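Local coordinates for protein gamma-glutamyl-gamma-aminobutyrate hydrolase PuuD (Escherichia coli, PDB 6VTV) that hydrolyses the gamma-glutamyl linkage of gamma-glutamyl-gamma-aminobutyrate, releasing 4-aminobutanoate and glutamate in the last step of putrescine breakdown, at residues 17-22 / 72-77; 37-42 / 243-248; 45-50 / 64-69; 173-178 / 237-242. One frame throughout, in Å; residues are numbered along the deposited sequence.

Contact 1: 17-22 / 72-77; sequences VMCRNR and PGSPSN
C19 and S74 meet through their side chains, while V17 meets P72 with its backbone carbonyl. In the first pair the thiol lies alongside the serine side chain: C19 SG is 3.4 Å from S74 OG and 3.5 Å from S74 CB. Each CB bond points at the other segment. S74 turns OG anti to its own N (chi1 178°), and C19 holds SG beside its N (chi1 -57°), which brings the two heteroatoms together. The second pair is a carbonyl-to-ring packing contact, with V17 O 3.3 Å from P72 CD. V17 is still bonded through its backbone to Y70 in the parallel pairing of strands 13-23 and 68-71, but P72 has no N-H with which to carry that pairing on, and the chain leaves the sheet here. Loops of this kind, at the end of a central strand, border the catalytic pocket in class I glutamine amidotransferases. In this peptidase C26 member G73 lies about 4 Å from the side chains of the predicted catalytic residues C118 (nucleophile) and H226; by analogy with relatives, the loop probably helps to form the oxyanion hole. Hydrogen bonds hold the loop in shape: a weak but nearly straight one (170°) runs from S76 N to S74 OG over 3.4 Å, S76 OG receives R119 NE, and P72 O receives R96 NH2. R20 forms a salt bridge to E33 of the second subunit.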
loop_
_atom_site.group_PDB
_atom_site.type_symbol
_atom_site.label_atom_id
_atom_site.label_comp_id
_atom_site.label_asym_id
_atom_site.label_seq_id
_atom_site.Cartn_x
_atom_site.Cartn_y
_atom_site.Cartn_z
ATOM N N VAL B 17 -0.287 -0.334 -8.137
ATOM C CA VAL B 17 0.024 1.088 -8.095
ATOM C C VAL B 17 -0.992 1.804 -7.217
ATOM O O VAL B 17 -2.208 1.629 -7.370
ATOM C CB VAL B 17 0.052 1.673 -9.515
ATOM C CG1 VAL B 17 0.070 3.195 -9.468
ATOM C CG2 VAL B 17 1.263 1.149 -10.274
ATOM N N MET B 18 -0.498 2.619 -6.292
ATOM C CA MET B 18 -1.350 3.321 -5.348
ATOM C C MET B 18 -1.728 4.704 -5.876
ATOM O O MET B 18 -1.208 5.180 -6.888
ATOM C CB MET B 18 -0.650 3.440 -3.995
ATOM C CG MET B 18 -0.106 2.127 -3.468
ATOM S SD MET B 18 0.793 2.339 -1.922
ATOM C CE MET B 18 -0.575 2.596 -0.805
ATOM N N CYS B 19 -2.654 5.348 -5.170
ATOM C CA CYS B 19 -3.084 6.707 -5.460
ATOM C C CYS B 19 -2.770 7.612 -4.275
ATOM O O CYS B 19 -2.586 7.152 -3.145
ATOM C CB CYS B 19 -4.587 6.773 -5.773
ATOM S SG CYS B 19 -5.135 5.727 -7.131
ATOM N N ARG B 20 -2.719 8.912 -4.544
ATOM C CA ARG B 20 -2.404 9.904 -3.525
ATOM C C ARG B 20 -3.676 10.568 -3.018
ATOM O O ARG B 20 -4.564 10.922 -3.799
ATOM C CB ARG B 20 -1.450 10.969 -4.070
ATOM C CG ARG B 20 -0.893 11.925 -3.019
ATOM C CD ARG B 20 0.364 12.593 -3.547
ATOM N NE ARG B 20 1.221 13.139 -2.502
ATOM C CZ ARG B 20 1.395 14.439 -2.290
ATOM N NH1 ARG B 20 0.762 15.323 -3.049
ATOM N NH2 ARG B 20 2.201 14.856 -1.325
ATOM N N ASN B 21 -3.752 10.734 -1.701
ATOM C CA ASN B 21 -4.819 11.494 -1.071
ATOM C C ASN B 21 -4.238 12.216 0.135
ATOM O O ASN B 21 -3.103 11.966 0.547
ATOM C CB ASN B 21 -5.992 10.594 -0.666
ATOM C CG ASN B 21 -6.765 10.073 -1.861
ATOM O OD1 ASN B 21 -6.725 8.883 -2.171
ATOM N ND2 ASN B 21 -7.472 10.967 -2.543
ATOM N N ARG B 22 -5.030 13.125 0.697
ATOM C CA ARG B 22 -4.633 13.882 1.880
ATOM C C ARG B 22 -5.715 13.717 2.937
ATOM O O ARG B 22 -6.837 14.203 2.761
ATOM C CB ARG B 22 -4.406 15.355 1.543
ATOM C CG ARG B 22 -3.273 15.591 0.556
ATOM C CD ARG B 22 -2.964 17.071 0.395
ATOM N NE ARG B 22 -1.673 17.287 -0.252
ATOM C CZ ARG B 22 -0.517 17.384 0.398
ATOM N NH1 ARG B 22 -0.487 17.286 1.720
ATOM N NH2 ARG B 22 0.609 17.580 -0.273
ATOM N N PRO B 72 -5.085 -0.008 -10.710
ATOM C CA PRO B 72 -6.481 0.235 -10.336
ATOM C C PRO B 72 -7.006 1.529 -10.938
ATOM O O PRO B 72 -6.255 2.394 -11.390
ATOM C CB PRO B 72 -6.437 0.323 -8.805
ATOM C CG PRO B 72 -5.073 -0.170 -8.407
ATOM C CD PRO B 72 -4.176 0.127 -9.562
ATOM N N GLY B 73 -8.329 1.645 -10.938
ATOM C CA GLY B 73 -8.962 2.900 -11.279
ATOM C C GLY B 73 -8.842 3.908 -10.152
ATOM O O GLY B 73 -8.374 3.612 -9.051
ATOM N N SER B 74 -9.281 5.131 -10.440
ATOM C CA SER B 74 -9.181 6.228 -9.485
ATOM C C SER B 74 -9.986 7.418 -9.991
ATOM O O SER B 74 -10.154 7.577 -11.207
ATOM C CB SER B 74 -7.718 6.621 -9.271
ATOM O OG SER B 74 -7.591 7.712 -8.373
ATOM N N PRO B 75 -10.504 8.272 -9.103
ATOM C CA PRO B 75 -11.172 9.496 -9.577
ATOM C C PRO B 75 -10.254 10.430 -10.344
ATOM O O PRO B 75 -10.746 11.249 -11.131
ATOM C CB PRO B 75 -11.678 10.147 -8.281
ATOM C CG PRO B 75 -11.769 9.033 -7.305
ATOM C CD PRO B 75 -10.647 8.095 -7.647
ATOM N N SER B 76 -8.944 10.342 -10.142
ATOM C CA SER B 76 -8.027 11.254 -10.805
ATOM C C SER B 76 -7.916 10.940 -12.293
ATOM O O SER B 76 -8.144 9.809 -12.734
ATOM C CB SER B 76 -6.645 11.181 -10.158
ATOM O OG SER B 76 -5.950 10.020 -10.577
ATOM N N ASN B 77 -7.575 11.970 -13.068
ATOM C CA ASN B 77 -7.348 11.866 -14.500
ATOM C C ASN B 77 -5.878 12.099 -14.808
ATOM O O ASN B 77 -5.179 12.808 -14.079
ATOM C CB ASN B 77 -8.204 12.872 -15.282
ATOM C CG ASN B 77 -9.662 12.832 -14.878
ATOM O OD1 ASN B 77 -10.324 11.806 -15.024
ATOM N ND2 ASN B 77 -10.178 13.955 -14.392
#

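Contact 2: 37-42 / 243-248; sequences NAIIHA and GFITAC
I39 reaches the rim of the F244 ring with the end of its longer branch: CD1 of I39 lies in the ring plane, 3.8 Å from CE2 of F244, and so meets an edge and not a face. F244 swings its ring away from its own N (chi1 174°), which carries that edge across to the other helix. Within 243-248, C248 SG sits over one face of the ring, 3.5 Å above the plane and offset toward the rim. I245 addresses A42 differently. Its CB bond points at the helix 37-42, and CG1 comes within 3.7 Å of A42 CB. I245 CG2 lies 3.5 Å from A42 O, with CB and CG1 only slightly farther from that oxygen, so branched hydrocarbon packs against the carbonyl as well as the methyl. No hydrogen bond joins the two segments. Their axes approach to 10.1 Å and cross at -62°, a steep crossing in which one residue pair, A42 and I245, brings the backbones closest. I14 of strand 13-23 touches I39, F244, I245 and C248, so both helices pack against the same strand; P46 of strand 45-49 touches I39 and I40, and I40 also packs on L58 of the second subunit.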
loop_
_atom_site.group_PDB
_atom_site.type_symbol
_atom_site.label_atom_id
_atom_site.label_comp_id
_atom_site.label_asym_id
_atom_site.label_seq_id
_atom_site.Cartn_x
_atom_site.Cartn_y
_atom_site.Cartn_z
ATOM N N ASN B 37 -9.347 -7.113 -2.901
ATOM C CA ASN B 37 -10.156 -8.315 -2.722
ATOM C C ASN B 37 -10.237 -9.127 -4.010
ATOM O O ASN B 37 -10.245 -10.363 -3.974
ATOM C CB ASN B 37 -11.557 -7.937 -2.242
ATOM C CG ASN B 37 -11.540 -7.160 -0.940
ATOM O OD1 ASN B 37 -10.659 -7.347 -0.101
ATOM N ND2 ASN B 37 -12.518 -6.279 -0.766
ATOM N N ALA B 38 -10.296 -8.448 -5.158
ATOM C CA ALA B 38 -10.419 -9.155 -6.429
ATOM C C ALA B 38 -9.152 -9.937 -6.755
ATOM O O ALA B 38 -9.226 -11.062 -7.262
ATOM C CB ALA B 38 -10.746 -8.168 -7.547
ATOM N N ILE B 39 -7.983 -9.356 -6.476
ATOM C CA ILE B 39 -6.725 -10.062 -6.712
ATOM C C ILE B 39 -6.616 -11.267 -5.787
ATOM O O ILE B 39 -6.223 -12.363 -6.206
ATOM C CB ILE B 39 -5.532 -9.105 -6.536
ATOM C CG1 ILE B 39 -5.431 -8.154 -7.726
ATOM C CG2 ILE B 39 -4.236 -9.884 -6.375
ATOM C CD1 ILE B 39 -4.946 -8.816 -8.997
ATOM N N ILE B 40 -6.970 -11.078 -4.512
ATOM C CA ILE B 40 -6.915 -12.167 -3.539
ATOM C C ILE B 40 -7.784 -13.332 -3.994
ATOM O O ILE B 40 -7.346 -14.489 -4.013
ATOM C CB ILE B 40 -7.343 -11.663 -2.148
ATOM C CG1 ILE B 40 -6.338 -10.644 -1.603
ATOM C CG2 ILE B 40 -7.510 -12.830 -1.185
ATOM C CD1 ILE B 40 -5.036 -11.252 -1.148
ATOM N N HIS B 41 -9.032 -13.040 -4.372
ATOM C CA HIS B 41 -9.962 -14.097 -4.759
ATOM C C HIS B 41 -9.470 -14.869 -5.977
ATOM O O HIS B 41 -9.775 -16.057 -6.122
ATOM C CB HIS B 41 -11.344 -13.500 -5.030
ATOM C CG HIS B 41 -12.419 -14.523 -5.229
ATOM N ND1 HIS B 41 -12.780 -14.990 -6.474
ATOM C CD2 HIS B 41 -13.215 -15.164 -4.340
ATOM C CE1 HIS B 41 -13.751 -15.878 -6.345
ATOM N NE2 HIS B 41 -14.033 -16.001 -5.061
ATOM N N ALA B 42 -8.708 -14.220 -6.854
ATOM C CA ALA B 42 -8.194 -14.861 -8.058
ATOM C C ALA B 42 -6.881 -15.599 -7.828
ATOM O O ALA B 42 -6.393 -16.261 -8.749
ATOM C CB ALA B 42 -8.013 -13.825 -9.171
ATOM N N GLY B 243 -7.801 -14.865 -15.644
ATOM C CA GLY B 243 -6.881 -14.856 -16.768
ATOM C C GLY B 243 -5.614 -14.068 -16.491
ATOM O O GLY B 243 -4.531 -14.433 -16.959
ATOM N N PHE B 244 -5.731 -12.975 -15.733
ATOM C CA PHE B 244 -4.553 -12.206 -15.341
ATOM C C PHE B 244 -3.609 -13.045 -14.484
ATOM O O PHE B 244 -2.400 -13.102 -14.740
ATOM C CB PHE B 244 -4.989 -10.943 -14.596
ATOM C CG PHE B 244 -3.851 -10.150 -14.023
ATOM C CD1 PHE B 244 -2.733 -9.867 -14.788
ATOM C CD2 PHE B 244 -3.902 -9.687 -12.720
ATOM C CE1 PHE B 244 -1.687 -9.137 -14.264
ATOM C CE2 PHE B 244 -2.859 -8.956 -12.189
ATOM C CZ PHE B 244 -1.748 -8.681 -12.963
ATOM N N ILE B 245 -4.148 -13.705 -13.457
ATOM C CA ILE B 245 -3.312 -14.503 -12.563
ATOM C C ILE B 245 -2.699 -15.681 -13.310
ATOM O O ILE B 245 -1.534 -16.036 -13.090
ATOM C CB ILE B 245 -4.129 -14.960 -11.340
ATOM C CG1 ILE B 245 -4.554 -13.752 -10.504
ATOM C CG2 ILE B 245 -3.324 -15.918 -10.489
ATOM C CD1 ILE B 245 -3.393 -12.890 -10.047
ATOM N N THR B 246 -3.469 -16.299 -14.212
ATOM C CA THR B 246 -2.933 -17.378 -15.038
ATOM C C THR B 246 -1.766 -16.888 -15.889
ATOM O O THR B 246 -0.783 -17.611 -16.088
ATOM C CB THR B 246 -4.034 -17.953 -15.929
ATOM O OG1 THR B 246 -5.083 -18.491 -15.116
ATOM C CG2 THR B 246 -3.481 -19.055 -16.831
ATOM N N ALA B 247 -1.862 -15.658 -16.397
ATOM C CA ALA B 247 -0.766 -15.086 -17.171
ATOM C C ALA B 247 0.467 -14.869 -16.305
ATOM O O ALA B 247 1.597 -15.106 -16.748
ATOM C CB ALA B 247 -1.209 -13.770 -17.808
ATOM N N CYS B 248 0.269 -14.417 -15.065
ATOM C CA CYS B 248 1.396 -14.253 -14.152
ATOM C C CYS B 248 2.032 -15.596 -13.819
ATOM O O CYS B 248 3.261 -15.701 -13.728
ATOM C CB CYS B 248 0.940 -13.533 -12.885
ATOM S SG CYS B 248 0.148 -11.939 -13.204
#

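Contact 3: 45-50 / 64-69; sequences LPIALP and PKLDGI
Segment 64-69 meets 45-50 through one side chain, L66, whose two methyls go to I47 and L49. Before it, the 3-10 turn at P64 and K65 sends the lysine's end away from strand 45-49; K65 packs instead on V13 of the second subunit. At L66 the CB bond runs past the strand, but CG, beside its own N (chi1 -57°), brings the branch end back. L66 CD2 lies 3.6 Å from I47 CD1, and L66 CD1 is 4.3 Å from L49 CD1. I47 offers its longer branch by an unusual route: CG1 sits between the backbone N and the carbonyl carbon (chi1 54°). I47 and L49, two apart on the strand, both point at the leucine. D67 turns to other partners, a salt bridge from OD1 to K255 NZ and a hydrogen bond from V13 N to OD2. Farther on, I69, in strand 68-71, packs on I103 and A107 of helix 94-109. The two strands are the ends of a beta-alpha-beta crossover through helix 56-62, and strand 13-23 runs between them, parallel to both. Between the two segments the nearest CA atoms, those of I47 and L66, are still 9.0 Å apart. Since saturated carbon alone meets, with no hydrogen bond, the contact rests on dispersion and burial and sets no direction of its own.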
loop_
_atom_site.group_PDB
_atom_site.type_symbol
_atom_site.label_atom_id
_atom_site.label_comp_id
_atom_site.label_asym_id
_atom_site.label_seq_id
_atom_site.Cartn_x
_atom_site.Cartn_y
_atom_site.Cartn_z
ATOM N N LEU B 45 -0.977 -12.483 -4.863
ATOM C CA LEU B 45 -0.399 -11.922 -3.647
ATOM C C LEU B 45 -0.103 -10.450 -3.896
ATOM O O LEU B 45 0.934 -10.117 -4.491
ATOM C CB LEU B 45 0.875 -12.674 -3.249
ATOM C CG LEU B 45 1.402 -12.507 -1.819
ATOM C CD1 LEU B 45 2.233 -13.715 -1.422
ATOM C CD2 LEU B 45 2.220 -11.233 -1.655
ATOM N N PRO B 46 -0.973 -9.535 -3.476
ATOM C CA PRO B 46 -0.781 -8.121 -3.809
ATOM C C PRO B 46 0.150 -7.416 -2.838
ATOM O O PRO B 46 0.129 -7.659 -1.629
ATOM C CB PRO B 46 -2.201 -7.553 -3.715
ATOM C CG PRO B 46 -2.830 -8.376 -2.632
ATOM C CD PRO B 46 -2.246 -9.767 -2.771
ATOM N N ILE B 47 0.977 -6.531 -3.388
ATOM C CA ILE B 47 1.763 -5.586 -2.605
ATOM C C ILE B 47 1.569 -4.208 -3.222
ATOM O O ILE B 47 1.640 -4.053 -4.446
ATOM C CB ILE B 47 3.255 -5.969 -2.548
ATOM C CG1 ILE B 47 3.836 -6.145 -3.952
ATOM C CG2 ILE B 47 3.450 -7.238 -1.728
ATOM C CD1 ILE B 47 5.349 -6.202 -3.976
ATOM N N ALA B 48 1.296 -3.216 -2.380
ATOM C CA ALA B 48 0.994 -1.873 -2.854
ATOM C C ALA B 48 2.279 -1.086 -3.066
ATOM O O ALA B 48 3.199 -1.137 -2.243
ATOM C CB ALA B 48 0.079 -1.147 -1.867
ATOM N N LEU B 49 2.333 -0.352 -4.175
ATOM C CA LEU B 49 3.547 0.344 -4.588
ATOM C C LEU B 49 3.388 1.847 -4.409
ATOM O O LEU B 49 2.592 2.471 -5.128
ATOM C CB LEU B 49 3.875 0.016 -6.045
ATOM C CG LEU B 49 3.863 -1.469 -6.415
ATOM C CD1 LEU B 49 4.063 -1.652 -7.912
ATOM C CD2 LEU B 49 4.920 -2.230 -5.629
ATOM N N PRO B 50 4.115 2.469 -3.483
ATOM C CA PRO B 50 4.047 3.928 -3.342
ATOM C C PRO B 50 4.698 4.640 -4.518
ATOM O O PRO B 50 5.522 4.083 -5.247
ATOM C CB PRO B 50 4.810 4.206 -2.041
ATOM C CG PRO B 50 5.009 2.872 -1.387
ATOM C CD PRO B 50 4.983 1.850 -2.470
ATOM N N PRO B 64 12.103 -7.398 -10.759
ATOM C CA PRO B 64 12.305 -8.858 -10.766
ATOM C C PRO B 64 11.470 -9.599 -9.737
ATOM O O PRO B 64 11.251 -10.807 -9.895
ATOM C CB PRO B 64 13.805 -9.007 -10.474
ATOM C CG PRO B 64 14.402 -7.729 -10.924
ATOM C CD PRO B 64 13.382 -6.681 -10.608
ATOM N N LYS B 65 10.995 -8.922 -8.696
ATOM C CA LYS B 65 10.191 -9.552 -7.658
ATOM C C LYS B 65 8.695 -9.465 -7.929
ATOM O O LYS B 65 7.906 -10.000 -7.144
ATOM C CB LYS B 65 10.519 -8.926 -6.299
ATOM C CG LYS B 65 11.926 -9.247 -5.819
ATOM C CD LYS B 65 12.436 -8.230 -4.814
ATOM C CE LYS B 65 13.839 -8.587 -4.349
ATOM N NZ LYS B 65 14.481 -7.478 -3.594
ATOM N N LEU B 66 8.287 -8.816 -9.015
ATOM C CA LEU B 66 6.882 -8.696 -9.379
ATOM C C LEU B 66 6.559 -9.666 -10.506
ATOM O O LEU B 66 7.252 -9.691 -11.529
ATOM C CB LEU B 66 6.548 -7.266 -9.805
ATOM C CG LEU B 66 6.856 -6.167 -8.788
ATOM C CD1 LEU B 66 6.648 -4.794 -9.406
ATOM C CD2 LEU B 66 5.993 -6.337 -7.550
ATOM N N ASP B 67 5.510 -10.464 -10.315
ATOM C CA ASP B 67 5.018 -11.355 -11.355
ATOM C C ASP B 67 3.887 -10.745 -12.170
ATOM O O ASP B 67 3.474 -11.340 -13.171
ATOM C CB ASP B 67 4.549 -12.682 -10.741
ATOM C CG ASP B 67 5.587 -13.298 -9.821
ATOM O OD1 ASP B 67 6.754 -13.441 -10.245
ATOM O OD2 ASP B 67 5.234 -13.641 -8.673
ATOM N N GLY B 68 3.385 -9.582 -11.767
ATOM C CA GLY B 68 2.329 -8.912 -12.499
ATOM C C GLY B 68 2.154 -7.498 -11.993
ATOM O O GLY B 68 2.490 -7.183 -10.846
ATOM N N ILE B 69 1.629 -6.646 -12.870
ATOM C CA ILE B 69 1.390 -5.240 -12.564
ATOM C C ILE B 69 -0.111 -4.991 -12.597
ATOM O O ILE B 69 -0.797 -5.417 -13.533
ATOM C CB ILE B 69 2.123 -4.306 -13.545
ATOM C CG1 ILE B 69 3.624 -4.610 -13.552
ATOM C CG2 ILE B 69 1.881 -2.849 -13.178
ATOM C CD1 ILE B 69 4.256 -4.595 -12.178
#

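Contact 4: 173-178 / 237-242; sequences ALLPEC and SRILFE
The helical turn that presents I239 and L240 to L174 and L175 is held by the backbone bond from E242 N to R238 O, 2.9 Å long; no hydrogen bond crosses between the segments themselves. I239 takes part in two of the three residue pairs. Its CG2 branch packs 3.5 Å from L174 O, a methyl against a carbonyl, and lies a looser 4.3 Å from L174 CB. The other branch, extended away from the helix (chi2 173°), ends at CD1, 3.7 Å from L175 CD2. Both isoleucine branches meet the leucine methyl from the same side, L175 CD2 being also 4.0 Å from I239 CG2. L174 adds a more distant touch, its CD1 being 4.4 Å from CD2 of L240. L175 is the first residue to leave helical angles after helix 170-174; it begins the turn out of that helix, and its CB bond runs past the other segment while its branch end reaches I239. The contact thereby lays the end of helix 170-174 on the long helix 235-254. L174 also touches F219, and L240 reaches W225 and F115. On the same long helix F241 meets F115 of strand 114-117 edge-to-face and packs on A38 and A42 of helix 33-42.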
loop_
_atom_site.group_PDB
_atom_site.type_symbol
_atom_site.label_atom_id
_atom_site.label_comp_id
_atom_site.label_asym_id
_atom_site.label_seq_id
_atom_site.Cartn_x
_atom_site.Cartn_y
_atom_site.Cartn_z
ATOM N N ALA B 173 -10.145 -14.911 -26.460
ATOM C CA ALA B 173 -9.588 -16.149 -25.926
ATOM C C ALA B 173 -10.114 -16.430 -24.524
ATOM O O ALA B 173 -10.348 -17.589 -24.163
ATOM C CB ALA B 173 -8.061 -16.081 -25.926
ATOM N N LEU B 174 -10.314 -15.382 -23.723
ATOM C CA LEU B 174 -10.794 -15.567 -22.358
ATOM C C LEU B 174 -12.296 -15.810 -22.302
ATOM O O LEU B 174 -12.778 -16.459 -21.368
ATOM C CB LEU B 174 -10.435 -14.349 -21.505
ATOM C CG LEU B 174 -8.953 -14.135 -21.199
ATOM C CD1 LEU B 174 -8.717 -12.711 -20.726
ATOM C CD2 LEU B 174 -8.465 -15.134 -20.163
ATOM N N LEU B 175 -13.045 -15.300 -23.279
ATOM C CA LEU B 175 -14.505 -15.390 -23.297
ATOM C C LEU B 175 -14.945 -15.939 -24.647
ATOM O O LEU B 175 -15.392 -15.184 -25.522
ATOM C CB LEU B 175 -15.141 -14.028 -23.023
ATOM C CG LEU B 175 -14.749 -13.374 -21.697
ATOM C CD1 LEU B 175 -15.012 -11.880 -21.746
ATOM C CD2 LEU B 175 -15.495 -14.017 -20.538
ATOM N N PRO B 176 -14.842 -17.253 -24.848
ATOM C CA PRO B 176 -15.215 -17.817 -26.156
ATOM C C PRO B 176 -16.690 -17.670 -26.489
ATOM O O PRO B 176 -17.035 -17.503 -27.665
ATOM C CB PRO B 176 -14.804 -19.290 -26.028
ATOM C CG PRO B 176 -14.837 -19.562 -24.556
ATOM C CD PRO B 176 -14.385 -18.288 -23.904
ATOM N N GLU B 177 -17.575 -17.726 -25.491
ATOM C CA GLU B 177 -19.009 -17.635 -25.756
ATOM C C GLU B 177 -19.469 -16.185 -25.847
ATOM O O GLU B 177 -20.178 -15.802 -26.786
ATOM C CB GLU B 177 -19.803 -18.360 -24.667
ATOM C CG GLU B 177 -20.068 -19.823 -24.955
ATOM C CD GLU B 177 -21.441 -20.275 -24.486
ATOM O OE1 GLU B 177 -21.776 -21.458 -24.703
ATOM O OE2 GLU B 177 -22.185 -19.455 -23.905
ATOM N N CYS B 178 -19.064 -15.364 -24.880
ATOM C CA CYS B 178 -19.561 -14.000 -24.748
ATOM C C CYS B 178 -18.820 -13.075 -25.705
ATOM O O CYS B 178 -17.628 -12.805 -25.527
ATOM C CB CYS B 178 -19.414 -13.524 -23.306
ATOM S SG CYS B 178 -19.602 -14.800 -22.041
ATOM N N SER B 237 -16.242 -10.747 -14.475
ATOM C CA SER B 237 -15.139 -10.182 -13.705
ATOM C C SER B 237 -14.224 -11.278 -13.178
ATOM O O SER B 237 -13.000 -11.109 -13.127
ATOM C CB SER B 237 -15.684 -9.340 -12.553
ATOM O OG SER B 237 -16.586 -8.353 -13.023
ATOM N N ARG B 238 -14.804 -12.415 -12.789
ATOM C CA ARG B 238 -14.005 -13.524 -12.278
ATOM C C ARG B 238 -13.065 -14.067 -13.347
ATOM O O ARG B 238 -11.906 -14.387 -13.060
ATOM C CB ARG B 238 -14.928 -14.628 -11.757
ATOM C CG ARG B 238 -14.553 -15.166 -10.388
ATOM C CD ARG B 238 -15.766 -15.733 -9.660
ATOM N NE ARG B 238 -16.597 -16.567 -10.526
ATOM C CZ ARG B 238 -17.877 -16.326 -10.793
ATOM N NH1 ARG B 238 -18.483 -15.273 -10.260
ATOM N NH2 ARG B 238 -18.554 -17.141 -11.591
ATOM N N ILE B 239 -13.542 -14.166 -14.589
ATOM C CA ILE B 239 -12.715 -14.715 -15.658
ATOM C C ILE B 239 -11.558 -13.775 -15.984
ATOM O O ILE B 239 -10.438 -14.221 -16.261
ATOM C CB ILE B 239 -13.581 -15.014 -16.895
ATOM C CG1 ILE B 239 -14.589 -16.121 -16.574
ATOM C CG2 ILE B 239 -12.716 -15.417 -18.079
ATOM C CD1 ILE B 239 -15.593 -16.384 -17.674
ATOM N N LEU B 240 -11.804 -12.462 -15.942
ATOM C CA LEU B 240 -10.752 -11.500 -16.258
ATOM C C LEU B 240 -9.615 -11.577 -15.249
ATOM O O LEU B 240 -8.436 -11.628 -15.623
ATOM C CB LEU B 240 -11.330 -10.086 -16.302
ATOM C CG LEU B 240 -12.290 -9.775 -17.447
ATOM C CD1 LEU B 240 -12.844 -8.368 -17.306
ATOM C CD2 LEU B 240 -11.591 -9.947 -18.785
ATOM N N PHE B 241 -9.950 -11.582 -13.957
ATOM C CA PHE B 241 -8.919 -11.704 -12.935
ATOM C C PHE B 241 -8.283 -13.089 -12.959
ATOM O O PHE B 241 -7.081 -13.227 -12.708
ATOM C CB PHE B 241 -9.507 -11.394 -11.559
ATOM C CG PHE B 241 -9.688 -9.922 -11.299
ATOM C CD1 PHE B 241 -8.613 -9.118 -10.946
ATOM C CD2 PHE B 241 -10.938 -9.342 -11.424
ATOM C CE1 PHE B 241 -8.789 -7.764 -10.714
ATOM C CE2 PHE B 241 -11.121 -7.992 -11.196
ATOM C CZ PHE B 241 -10.046 -7.200 -10.841
ATOM N N GLU B 242 -9.067 -14.126 -13.259
ATOM C CA GLU B 242 -8.491 -15.461 -13.382
ATOM C C GLU B 242 -7.484 -15.518 -14.523
ATOM O O GLU B 242 -6.411 -16.122 -14.385
ATOM C CB GLU B 242 -9.600 -16.499 -13.568
ATOM C CG GLU B 242 -10.182 -17.050 -12.260
ATOM C CD GLU B 242 -11.502 -17.760 -12.501
ATOM O OE1 GLU B 242 -12.205 -18.130 -11.531
ATOM O OE2 GLU B 242 -11.837 -17.938 -13.689
#

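Contacts 2 and 4 share helix 235-254, their centres 12 Å apart, and touch directly: G243 CA is 3.8 Å from L174 CD2. Contact 3 lies 12 Å from contact 2, centre to centre, and meets it where F244 CZ comes within 3.4 Å of I69 O. Contact 1 joins contact 3 through M18, whose CG is 3.2 Å from L49 O; both also touch the second subunit. The chain of contacts thus runs 1-3-2-4 through the sheet to its covering helices. Contact 1 borders the predicted catalytic residues C118 and H226, whereas the side chains of I39 and L240 are about 8 and 9 Å from that of E228; G73 and L240 each lie about 13 Å from the manganese ion.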